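Local coordinates for GGDEF family protein (Vibrio cholerae, PDB 5GZS) that probably makes the second messenger cyclic di-GMP as a diguanylate cyclase, its periplasmic portion binding arginine in a domain of the solute-binding-protein family, at residues A[168-172]-A[173-177]; A[274-277]-A[278-281]; A[320-323]-A[324-328]; A[346-349]-A[350-354]. One frame throughout, in Å; residues are numbered along the deposited sequence.

Interaction 1: A[168-172]-A[173-177]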
loop_
_atom_site.group_PDB
_atom_site.type_symbol
_atom_site.label_atom_id
_atom_site.label_comp_id
_atom_site.label_asym_id
_atom_site.label_seq_id
_atom_site.Cartn_x
_atom_site.Cartn_y
_atom_site.Cartn_z
ATOM N N ILE A 168 -28.297 -14.349 -11.660
ATOM C CA ILE A 168 -29.242 -14.619 -12.736
ATOM C C ILE A 168 -30.399 -13.667 -12.599
ATOM O O ILE A 168 -30.802 -13.355 -11.479
ATOM C CB ILE A 168 -29.749 -16.072 -12.697
ATOM C CG1 ILE A 168 -28.571 -17.041 -12.862
ATOM C CG2 ILE A 168 -30.778 -16.303 -13.777
ATOM C CD1 ILE A 168 -28.940 -18.485 -12.869
ATOM N N VAL A 169 -30.933 -13.175 -13.713
ATOM C CA VAL A 169 -32.008 -12.200 -13.598
ATOM C C VAL A 169 -33.191 -12.519 -14.530
ATOM O O VAL A 169 -33.049 -13.322 -15.461
ATOM C CB VAL A 169 -31.474 -10.803 -13.872
ATOM C CG1 VAL A 169 -30.937 -10.663 -15.322
ATOM C CG2 VAL A 169 -32.515 -9.781 -13.480
ATOM N N THR A 170 -34.343 -11.890 -14.270
ATOM C CA THR A 170 -35.627 -12.288 -14.866
ATOM C C THR A 170 -36.562 -11.110 -15.000
ATOM O O THR A 170 -36.498 -10.203 -14.168
ATOM C CB THR A 170 -36.351 -13.352 -13.998
ATOM O OG1 THR A 170 -35.403 -14.316 -13.517
ATOM C CG2 THR A 170 -37.447 -14.064 -14.784
ATOM N N PRO A 171 -37.435 -11.108 -16.034
ATOM C CA PRO A 171 -38.460 -10.066 -16.074
ATOM C C PRO A 171 -39.205 -10.018 -14.753
ATOM O O PRO A 171 -39.464 -11.081 -14.176
ATOM C CB PRO A 171 -39.361 -10.506 -17.225
ATOM C CG PRO A 171 -38.440 -11.160 -18.160
ATOM C CD PRO A 171 -37.409 -11.870 -17.296
ATOM N N LYS A 172 -39.492 -8.804 -14.277
ATOM C CA LYS A 172 -39.940 -8.596 -12.912
ATOM C C LYS A 172 -41.246 -9.325 -12.664
ATOM O O LYS A 172 -42.165 -9.262 -13.479
ATOM C CB LYS A 172 -40.086 -7.104 -12.624
ATOM C CG LYS A 172 -41.230 -6.740 -11.702
ATOM C CD LYS A 172 -41.156 -5.252 -11.336
ATOM C CE LYS A 172 -42.550 -4.613 -11.269
ATOM N NZ LYS A 172 -42.498 -3.136 -11.467
ATOM N N GLY A 173 -41.304 -10.049 -11.550
ATOM C CA GLY A 173 -42.508 -10.753 -11.145
ATOM C C GLY A 173 -42.941 -11.868 -12.075
ATOM O O GLY A 173 -44.067 -12.346 -11.980
ATOM N N LYS A 174 -42.031 -12.280 -12.955
ATOM C CA LYS A 174 -42.321 -13.284 -13.972
ATOM C C LYS A 174 -42.047 -14.718 -13.521
ATOM O O LYS A 174 -42.930 -15.379 -12.972
ATOM C CB LYS A 174 -41.535 -12.984 -15.252
ATOM C CG LYS A 174 -42.287 -12.124 -16.255
ATOM C CD LYS A 174 -42.207 -12.710 -17.654
ATOM C CE LYS A 174 -43.251 -12.094 -18.572
ATOM N NZ LYS A 174 -42.722 -11.878 -19.948
ATOM N N HIS A 175 -40.832 -15.203 -13.764
ATOM C CA HIS A 175 -40.525 -16.622 -13.529
ATOM C C HIS A 175 -40.169 -16.945 -12.078
ATOM O O HIS A 175 -39.306 -17.797 -11.816
ATOM C CB HIS A 175 -39.379 -17.078 -14.437
ATOM C CG HIS A 175 -39.714 -17.025 -15.894
ATOM N ND1 HIS A 175 -40.667 -17.839 -16.469
ATOM C CD2 HIS A 175 -39.216 -16.262 -16.894
ATOM C CE1 HIS A 175 -40.748 -17.572 -17.760
ATOM N NE2 HIS A 175 -39.881 -16.618 -18.045
ATOM N N SER A 176 -40.849 -16.274 -11.153
ATOM C CA SER A 176 -40.561 -16.347 -9.720
ATOM C C SER A 176 -40.238 -17.735 -9.165
ATOM O O SER A 176 -39.228 -17.913 -8.483
ATOM C CB SER A 176 -41.736 -15.762 -8.930
ATOM O OG SER A 176 -41.582 -14.361 -8.797
ATOM N N ALA A 177 -41.087 -18.716 -9.439
ATOM C CA ALA A 177 -40.903 -20.019 -8.827
ATOM C C ALA A 177 -39.695 -20.696 -9.440
ATOM O O ALA A 177 -38.866 -21.263 -8.729
ATOM C CB ALA A 177 -42.129 -20.863 -8.997
#
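Lys174 and Pro171 touch where the chain turns from strand 166-170 towards helix 176-186. Followed outward, the lysine begins with CB 3.0 Å from Pro171 O. Its CG comes next, 3.5 Å from Pro171 CB. The bend at chi2 (-132°) keeps CD beside the proline, 3.6 Å from Pro171 CB and 4.1 Å from Pro171 CG. Beyond CD the chain turns away, carrying its amine off the proline, so only the hydrocarbon part of the lysine does the packing.

Beneath this lies a type II beta turn from Pro171 to Lys174, closed by the hydrogen bond from Lys174 N to Pro171 O (3.1 Å). Proline suits the first position, which has to supply only a carbonyl. Gly173 takes the third, where phi is positive (65°) and a residue without a CB is readily accommodated.

One residue out on either side of the turn, Thr170 and His175 meet at about a right angle. Thr170 CG2, the methyl branch, lies in the plane of the imidazole at its edge, 3.5 Å from His175 CD2. The ring's NE2 is hydrogen-bonded to Asp53, and Phe54 and Tyr6 also pack on it, which probably limits its freedom to rotate. His175 is the N-cap residue of helix 176-186; Thr170, whose backbone pairs with Asp69 in strand 69-75, rests on Leu179 of that helix and on Phe54.

Interaction 2: A[274-277]-A[278-281]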
loop_
_atom_site.group_PDB
_atom_site.type_symbol
_atom_site.label_atom_id
_atom_site.label_comp_id
_atom_site.label_asym_id
_atom_site.label_seq_id
_atom_site.Cartn_x
_atom_site.Cartn_y
_atom_site.Cartn_z
ATOM N N TRP A 274 31.594 -17.120 -2.746
ATOM C CA TRP A 274 32.704 -16.479 -3.413
ATOM C C TRP A 274 32.751 -16.871 -4.876
ATOM O O TRP A 274 33.568 -16.396 -5.634
ATOM C CB TRP A 274 34.038 -16.688 -2.654
ATOM C CG TRP A 274 34.598 -18.061 -2.553
ATOM C CD1 TRP A 274 35.264 -18.734 -3.507
ATOM C CD2 TRP A 274 34.609 -18.895 -1.398
ATOM N NE1 TRP A 274 35.666 -19.950 -3.044
ATOM C CE2 TRP A 274 35.278 -20.070 -1.742
ATOM C CE3 TRP A 274 34.102 -18.764 -0.107
ATOM C CZ2 TRP A 274 35.449 -21.107 -0.853
ATOM C CZ3 TRP A 274 34.269 -19.777 0.766
ATOM C CH2 TRP A 274 34.943 -20.941 0.400
ATOM N N GLU A 275 31.810 -17.710 -5.269
ATOM C CA GLU A 275 31.713 -18.162 -6.634
ATOM C C GLU A 275 30.385 -17.754 -7.279
ATOM O O GLU A 275 29.526 -18.567 -7.560
ATOM C CB GLU A 275 31.925 -19.659 -6.662
ATOM C CG GLU A 275 33.198 -20.067 -5.973
ATOM C CD GLU A 275 33.693 -21.426 -6.402
ATOM O OE1 GLU A 275 32.953 -22.411 -6.249
ATOM O OE2 GLU A 275 34.839 -21.507 -6.875
ATOM N N SER A 276 30.255 -16.478 -7.563
ATOM C CA SER A 276 28.965 -15.901 -7.944
ATOM C C SER A 276 28.323 -16.515 -9.180
ATOM O O SER A 276 28.975 -16.886 -10.164
ATOM C CB SER A 276 29.084 -14.404 -8.129
ATOM O OG SER A 276 27.809 -13.839 -7.922
HETATM N N MSE A 277 27.012 -16.679 -9.068
HETATM C CA MSE A 277 26.220 -17.279 -10.131
HETATM C C MSE A 277 25.942 -16.242 -11.183
HETATM O O MSE A 277 25.672 -16.567 -12.349
HETATM C CB MSE A 277 24.921 -17.851 -9.585
HETATM C CG MSE A 277 25.116 -19.085 -8.737
HETATM SE SE MSE A 277 23.573 -19.528 -7.623
HETATM C CE MSE A 277 24.154 -21.352 -7.159
ATOM N N PHE A 278 26.056 -15.028 -10.758
ATOM C CA PHE A 278 25.901 -13.918 -11.658
ATOM C C PHE A 278 27.053 -13.922 -12.649
ATOM O O PHE A 278 26.882 -13.598 -13.821
ATOM C CB PHE A 278 25.830 -12.610 -10.873
ATOM C CG PHE A 278 25.245 -11.484 -11.654
ATOM C CD1 PHE A 278 24.023 -11.624 -12.281
ATOM C CD2 PHE A 278 25.922 -10.292 -11.783
ATOM C CE1 PHE A 278 23.482 -10.585 -13.023
ATOM C CE2 PHE A 278 25.390 -9.253 -12.521
ATOM C CZ PHE A 278 24.172 -9.404 -13.146
ATOM N N ASP A 279 28.226 -14.311 -12.181
ATOM C CA ASP A 279 29.346 -14.522 -13.083
ATOM C C ASP A 279 28.961 -15.583 -14.108
ATOM O O ASP A 279 29.257 -15.438 -15.283
ATOM C CB ASP A 279 30.611 -14.932 -12.311
ATOM C CG ASP A 279 31.036 -13.886 -11.277
ATOM O OD1 ASP A 279 30.230 -12.982 -10.976
ATOM O OD2 ASP A 279 32.173 -13.973 -10.764
ATOM N N ASP A 280 28.284 -16.642 -13.672
ATOM C CA ASP A 280 27.827 -17.687 -14.591
ATOM C C ASP A 280 26.838 -17.122 -15.618
ATOM O O ASP A 280 26.799 -17.539 -16.797
ATOM C CB ASP A 280 27.174 -18.827 -13.812
ATOM C CG ASP A 280 28.179 -19.824 -13.278
ATOM O OD1 ASP A 280 28.753 -19.577 -12.181
ATOM O OD2 ASP A 280 28.375 -20.860 -13.969
ATOM N N LEU A 281 26.044 -16.162 -15.158
ATOM C CA LEU A 281 25.099 -15.460 -16.017
ATOM C C LEU A 281 25.821 -14.525 -16.994
ATOM O O LEU A 281 25.475 -14.454 -18.186
ATOM C CB LEU A 281 24.107 -14.670 -15.175
ATOM C CG LEU A 281 22.887 -14.165 -15.925
ATOM C CD1 LEU A 281 22.081 -15.349 -16.471
ATOM C CD2 LEU A 281 22.030 -13.271 -15.007
#
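The carboxylate of Asp279 has Ser276 lying over one of its faces: Ser276 CB stands about 3.3 Å above the plane, on the OD1 side, with 3.4 Å between Ser276 CB and Asp279 OD1. The second carboxylate, that of Asp280, approaches the same serine differently. Its OD1 is 3.4 Å from Ser276 O, two acceptors that are not hydrogen-bonded, while its OD2 has a long, weak ion pair with Lys229. The third flat group, the Phe278 ring, is turned away from 274-277 towards Leu289, Ile292 and Leu301. Only its stem stays near, with Phe278 CB 3.8 Å from Ser276 OG.

The stretch is the start of helix 277-282, which follows a loop and leads towards strand 288-292 of a mixed sheet in a domain of the solute-binding-protein family. Met277, here a selenomethionine, and Phe278 and Leu281 all reach Leu289 on that strand, so long apolar side chains suit the sheet-facing side. Small, polar Ser276 suits the point of entry, and two aspartates in the first turn would probably be favoured by the partial positive charge of a helix N terminus.

One alpha-helical bond joins the two halves, Leu281 N donating to Met277 O at 2.9 Å, the N-H...O angle being 143°. Asp280 CB also sits 3.1 Å from Met277 O. For Asp279, a first torsion of -59° sets CG beside its own backbone N, and this swings the carboxylate back along the chain to Ser276.

Interaction 3: A[320-323]-A[324-328]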
loop_
_atom_site.group_PDB
_atom_site.type_symbol
_atom_site.label_atom_id
_atom_site.label_comp_id
_atom_site.label_asym_id
_atom_site.label_seq_id
_atom_site.Cartn_x
_atom_site.Cartn_y
_atom_site.Cartn_z
ATOM N N HIS A 320 16.870 -6.032 23.027
ATOM C CA HIS A 320 16.831 -5.149 24.203
ATOM C C HIS A 320 17.630 -3.847 24.058
ATOM O O HIS A 320 17.645 -3.007 24.958
ATOM C CB HIS A 320 17.294 -5.907 25.451
ATOM C CG HIS A 320 16.270 -6.851 25.999
ATOM N ND1 HIS A 320 15.745 -7.890 25.261
ATOM C CD2 HIS A 320 15.675 -6.914 27.213
ATOM C CE1 HIS A 320 14.870 -8.552 25.997
ATOM N NE2 HIS A 320 14.808 -7.980 27.186
ATOM N N TYR A 321 18.286 -3.702 22.916
ATOM C CA TYR A 321 19.107 -2.552 22.573
ATOM C C TYR A 321 18.344 -1.390 21.926
ATOM O O TYR A 321 17.866 -1.508 20.794
ATOM C CB TYR A 321 20.216 -3.010 21.625
ATOM C CG TYR A 321 21.078 -1.900 21.062
ATOM C CD1 TYR A 321 22.174 -1.423 21.773
ATOM C CD2 TYR A 321 20.827 -1.359 19.808
ATOM C CE1 TYR A 321 22.970 -0.425 21.272
ATOM C CE2 TYR A 321 21.619 -0.351 19.297
ATOM C CZ TYR A 321 22.694 0.111 20.037
ATOM O OH TYR A 321 23.498 1.111 19.540
ATOM N N LYS A 322 18.263 -0.271 22.642
ATOM C CA LYS A 322 17.768 1.009 22.118
ATOM C C LYS A 322 16.366 0.967 21.501
ATOM O O LYS A 322 16.084 1.679 20.539
ATOM C CB LYS A 322 18.749 1.564 21.085
ATOM C CG LYS A 322 20.050 2.048 21.668
ATOM C CD LYS A 322 20.874 2.805 20.641
ATOM C CE LYS A 322 22.007 3.595 21.300
ATOM N NZ LYS A 322 21.513 4.869 21.895
ATOM N N ASP A 323 15.485 0.150 22.058
ATOM C CA ASP A 323 14.120 0.072 21.561
ATOM C C ASP A 323 13.402 1.424 21.539
ATOM O O ASP A 323 13.424 2.178 22.518
ATOM C CB ASP A 323 13.314 -0.918 22.403
ATOM C CG ASP A 323 14.072 -2.199 22.674
ATOM O OD1 ASP A 323 14.876 -2.607 21.800
ATOM O OD2 ASP A 323 13.871 -2.786 23.765
ATOM N N ASP A 324 12.772 1.705 20.396
ATOM C CA ASP A 324 11.932 2.886 20.196
ATOM C C ASP A 324 12.694 4.190 20.355
ATOM O O ASP A 324 12.109 5.225 20.656
ATOM C CB ASP A 324 10.750 2.853 21.155
ATOM C CG ASP A 324 9.894 1.626 20.967
ATOM O OD1 ASP A 324 9.791 1.165 19.808
ATOM O OD2 ASP A 324 9.327 1.130 21.969
ATOM N N VAL A 325 14.004 4.136 20.154
ATOM C CA VAL A 325 14.804 5.347 20.128
ATOM C C VAL A 325 14.690 5.963 18.747
ATOM O O VAL A 325 14.663 7.185 18.598
ATOM C CB VAL A 325 16.277 5.067 20.480
ATOM C CG1 VAL A 325 17.140 6.288 20.213
ATOM C CG2 VAL A 325 16.386 4.633 21.929
ATOM N N TYR A 326 14.587 5.098 17.738
ATOM C CA TYR A 326 14.520 5.530 16.345
ATOM C C TYR A 326 13.284 4.996 15.652
ATOM O O TYR A 326 12.938 3.827 15.804
ATOM C CB TYR A 326 15.752 5.074 15.570
ATOM C CG TYR A 326 17.063 5.272 16.273
ATOM C CD1 TYR A 326 17.595 6.544 16.437
ATOM C CD2 TYR A 326 17.797 4.183 16.740
ATOM C CE1 TYR A 326 18.813 6.733 17.064
ATOM C CE2 TYR A 326 19.019 4.363 17.363
ATOM C CZ TYR A 326 19.517 5.643 17.524
ATOM O OH TYR A 326 20.719 5.832 18.146
ATOM N N SER A 327 12.643 5.838 14.857
ATOM C CA SER A 327 11.395 5.445 14.234
ATOM C C SER A 327 11.565 5.240 12.735
ATOM O O SER A 327 10.763 4.525 12.118
ATOM C CB SER A 327 10.315 6.475 14.524
ATOM O OG SER A 327 10.536 7.656 13.784
ATOM N N ASN A 328 12.607 5.839 12.148
ATOM C CA ASN A 328 13.042 5.428 10.801
ATOM C C ASN A 328 14.557 5.552 10.521
ATOM O O ASN A 328 15.269 6.274 11.194
ATOM C CB ASN A 328 12.244 6.192 9.741
ATOM C CG ASN A 328 12.674 7.612 9.610
ATOM O OD1 ASN A 328 13.686 7.897 8.968
ATOM N ND2 ASN A 328 11.911 8.533 10.212
#
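Lys322 and Val325 are the end residues of a type II beta turn, in a long loop between strands 312-318 and 337-340 of the second domain of the solute-binding-protein family. The backbone bond that closes it runs from Val325 N to Lys322 O, 3.2 Å long with an N-H...O angle of 151°. The donor stands above the carbonyl plane, 42° out of it, so it is not on a lone pair. Asp324 occupies the third position with positive phi, a conformation that aspartate tolerates better than most residues with a side chain.

Van der Waals contacts follow the turn. Val325 chi1 (170°) puts CG1 opposite the backbone N and CG2 beside it. CG2 is thereby sent to the turn, 3.3 Å from Lys322 O and, less closely, 4.0 Å from Lys322 CB. CG1 sits over the centre of the Tyr326 ring, 3.5 Å above its plane; a beta-branched residue can thus serve both the turn and the tyrosine. Lys322 CG likewise lies over the centre of one face of the Tyr321 ring, 3.6 Å above its plane.

Charged groups form the third class. Asp323 OD1 makes a salt bridge with Lys317, which also donates to the carbonyl of Tyr321. The carboxylates of Asp323 and Asp324 stay apart, 6.3 Å between Asp323 OD2 and Asp324 OD2. Asp324 packs on Gln441 of the second subunit, which places the turn near the dimer contact.

The long aliphatic stem of the lysine runs obliquely past the end of the second tyrosine: Lys322 CD is 3.9 Å from Tyr326 OH.

Interaction 4: A[346-349]-A[350-354]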
loop_
_atom_site.group_PDB
_atom_site.type_symbol
_atom_site.label_atom_id
_atom_site.label_comp_id
_atom_site.label_asym_id
_atom_site.label_seq_id
_atom_site.Cartn_x
_atom_site.Cartn_y
_atom_site.Cartn_z
ATOM N N GLU A 346 23.989 -2.716 0.607
ATOM C CA GLU A 346 25.038 -1.708 0.730
ATOM C C GLU A 346 24.714 -0.555 -0.202
ATOM O O GLU A 346 24.798 0.620 0.165
ATOM C CB GLU A 346 26.406 -2.292 0.424
ATOM C CG GLU A 346 27.564 -1.303 0.548
ATOM C CD GLU A 346 28.897 -1.949 0.181
ATOM O OE1 GLU A 346 28.883 -2.916 -0.624
ATOM O OE2 GLU A 346 29.942 -1.524 0.720
ATOM N N GLU A 347 24.303 -0.902 -1.405
ATOM C CA GLU A 347 23.908 0.097 -2.360
ATOM C C GLU A 347 22.738 0.887 -1.798
ATOM O O GLU A 347 22.762 2.119 -1.813
ATOM C CB GLU A 347 23.570 -0.578 -3.678
ATOM C CG GLU A 347 22.771 0.211 -4.684
ATOM C CD GLU A 347 22.579 -0.618 -5.950
ATOM O OE1 GLU A 347 21.538 -0.465 -6.625
ATOM O OE2 GLU A 347 23.482 -1.436 -6.256
ATOM N N LEU A 348 21.742 0.185 -1.263
ATOM C CA LEU A 348 20.535 0.837 -0.770
ATOM C C LEU A 348 20.870 1.920 0.248
ATOM O O LEU A 348 20.377 3.047 0.170
ATOM C CB LEU A 348 19.581 -0.185 -0.147
ATOM C CG LEU A 348 18.309 0.377 0.506
ATOM C CD1 LEU A 348 17.620 1.403 -0.404
ATOM C CD2 LEU A 348 17.334 -0.778 0.832
ATOM N N LEU A 349 21.734 1.579 1.194
ATOM C CA LEU A 349 22.037 2.506 2.253
ATOM C C LEU A 349 22.849 3.650 1.701
ATOM O O LEU A 349 22.694 4.794 2.142
ATOM C CB LEU A 349 22.762 1.808 3.398
ATOM C CG LEU A 349 21.831 0.900 4.208
ATOM C CD1 LEU A 349 22.429 0.670 5.574
ATOM C CD2 LEU A 349 20.456 1.502 4.335
ATOM N N GLN A 350 23.689 3.363 0.719
ATOM C CA GLN A 350 24.486 4.428 0.126
ATOM C C GLN A 350 23.597 5.483 -0.562
ATOM O O GLN A 350 23.960 6.663 -0.586
ATOM C CB GLN A 350 25.505 3.851 -0.847
ATOM C CG GLN A 350 26.726 3.248 -0.165
ATOM C CD GLN A 350 27.594 2.461 -1.128
ATOM O OE1 GLN A 350 27.089 1.850 -2.062
ATOM N NE2 GLN A 350 28.901 2.465 -0.898
ATOM N N GLN A 351 22.440 5.072 -1.098
ATOM C CA GLN A 351 21.467 6.050 -1.588
ATOM C C GLN A 351 20.842 6.659 -0.334
ATOM O O GLN A 351 21.019 7.848 -0.064
ATOM C CB GLN A 351 20.400 5.428 -2.510
ATOM C CG GLN A 351 19.843 6.341 -3.640
ATOM C CD GLN A 351 19.057 7.595 -3.183
ATOM O OE1 GLN A 351 18.795 7.775 -1.995
ATOM N NE2 GLN A 351 18.681 8.461 -4.146
HETATM N N MSE A 352 20.154 5.833 0.449
HETATM C CA MSE A 352 19.393 6.303 1.610
HETATM C C MSE A 352 20.197 7.084 2.670
HETATM O O MSE A 352 19.718 8.098 3.166
HETATM C CB MSE A 352 18.707 5.098 2.239
HETATM C CG MSE A 352 17.526 4.661 1.399
HETATM SE SE MSE A 352 16.445 3.315 2.223
HETATM C CE MSE A 352 15.258 4.501 3.217
ATOM N N LEU A 353 21.424 6.659 2.994
ATOM C CA LEU A 353 22.240 7.406 3.973
ATOM C C LEU A 353 23.573 7.860 3.373
ATOM O O LEU A 353 24.637 7.323 3.712
ATOM C CB LEU A 353 22.490 6.559 5.220
ATOM C CG LEU A 353 21.287 5.723 5.668
ATOM C CD1 LEU A 353 21.727 4.655 6.655
ATOM C CD2 LEU A 353 20.233 6.592 6.260
ATOM N N PRO A 354 23.517 8.878 2.502
ATOM C CA PRO A 354 24.641 9.284 1.653
ATOM C C PRO A 354 25.903 9.625 2.435
ATOM O O PRO A 354 25.807 10.221 3.506
ATOM C CB PRO A 354 24.105 10.530 0.935
ATOM C CG PRO A 354 22.611 10.454 1.061
ATOM C CD PRO A 354 22.358 9.779 2.359
#
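Glu346 and Gln350, one helical turn apart, lie side by side and point the same way, Glu346 CG 4.1 Å from Gln350 CD and the carboxylate and amide planes only 14° from parallel. Their backbones are joined as well: Gln350 N donates to Glu346 O at 3.0 Å. The carboxylate has its own partners outside the helix, OE1 accepting from the backbone N of Asp342 and OE2 being hydrogen-bonded to Ser360 OG. Glu347 OE1 likewise accepts from the backbone N of Gln296. Glutamate is long enough to reach these neighbours.

Gln351 N donates to Glu347 O (3.1 Å) and also, weakly, to Leu348 O. That second carbonyl has a much straighter partner in Met352 N, 2.8 Å away with an N-H...O angle of 168° and the donor in the carbonyl plane. The modelled pair Leu349 O and Leu353 N is too short to be trusted in detail.

Most of this belongs to helix 344-352, the middle of a beta-alpha-beta unit with strands 337-340 and 359-361. Leucine suits the buried positions 348, 349 and 353: Leu353, the first residue past the helix, joins Leu349 on Ile337, with Leu349 CD2 4.1 Å from Leu353 CD1. With chi2 extended (-172°), selenomethionine Met352 carries SE to 3.5 Å from Leu348 CD1, both residues lying on Phe408 and Tyr409. Met352 also packs on Pro162 of the second subunit, and Leu353 on Pro165, also of the second subunit.

From the N terminus the four contacts come in series; each closes before the next opens, so none nests or crosses. Interaction 1 turns the chain from a strand into a helix in the first solute-binding domain, with the side chain of Thr170 about 14 Å from the bound arginine. The other three belong to the second such domain, interactions 2 and 4 lying on the opposite side of the chain's centre from interaction 1. Interaction 2 opens a helix against one mixed sheet. Interaction 3 reverses a loop beside the other, and interaction 4 ends a helix on that same sheet. Interactions 3 and 4, their centres about 20 Å apart, both touch the second subunit.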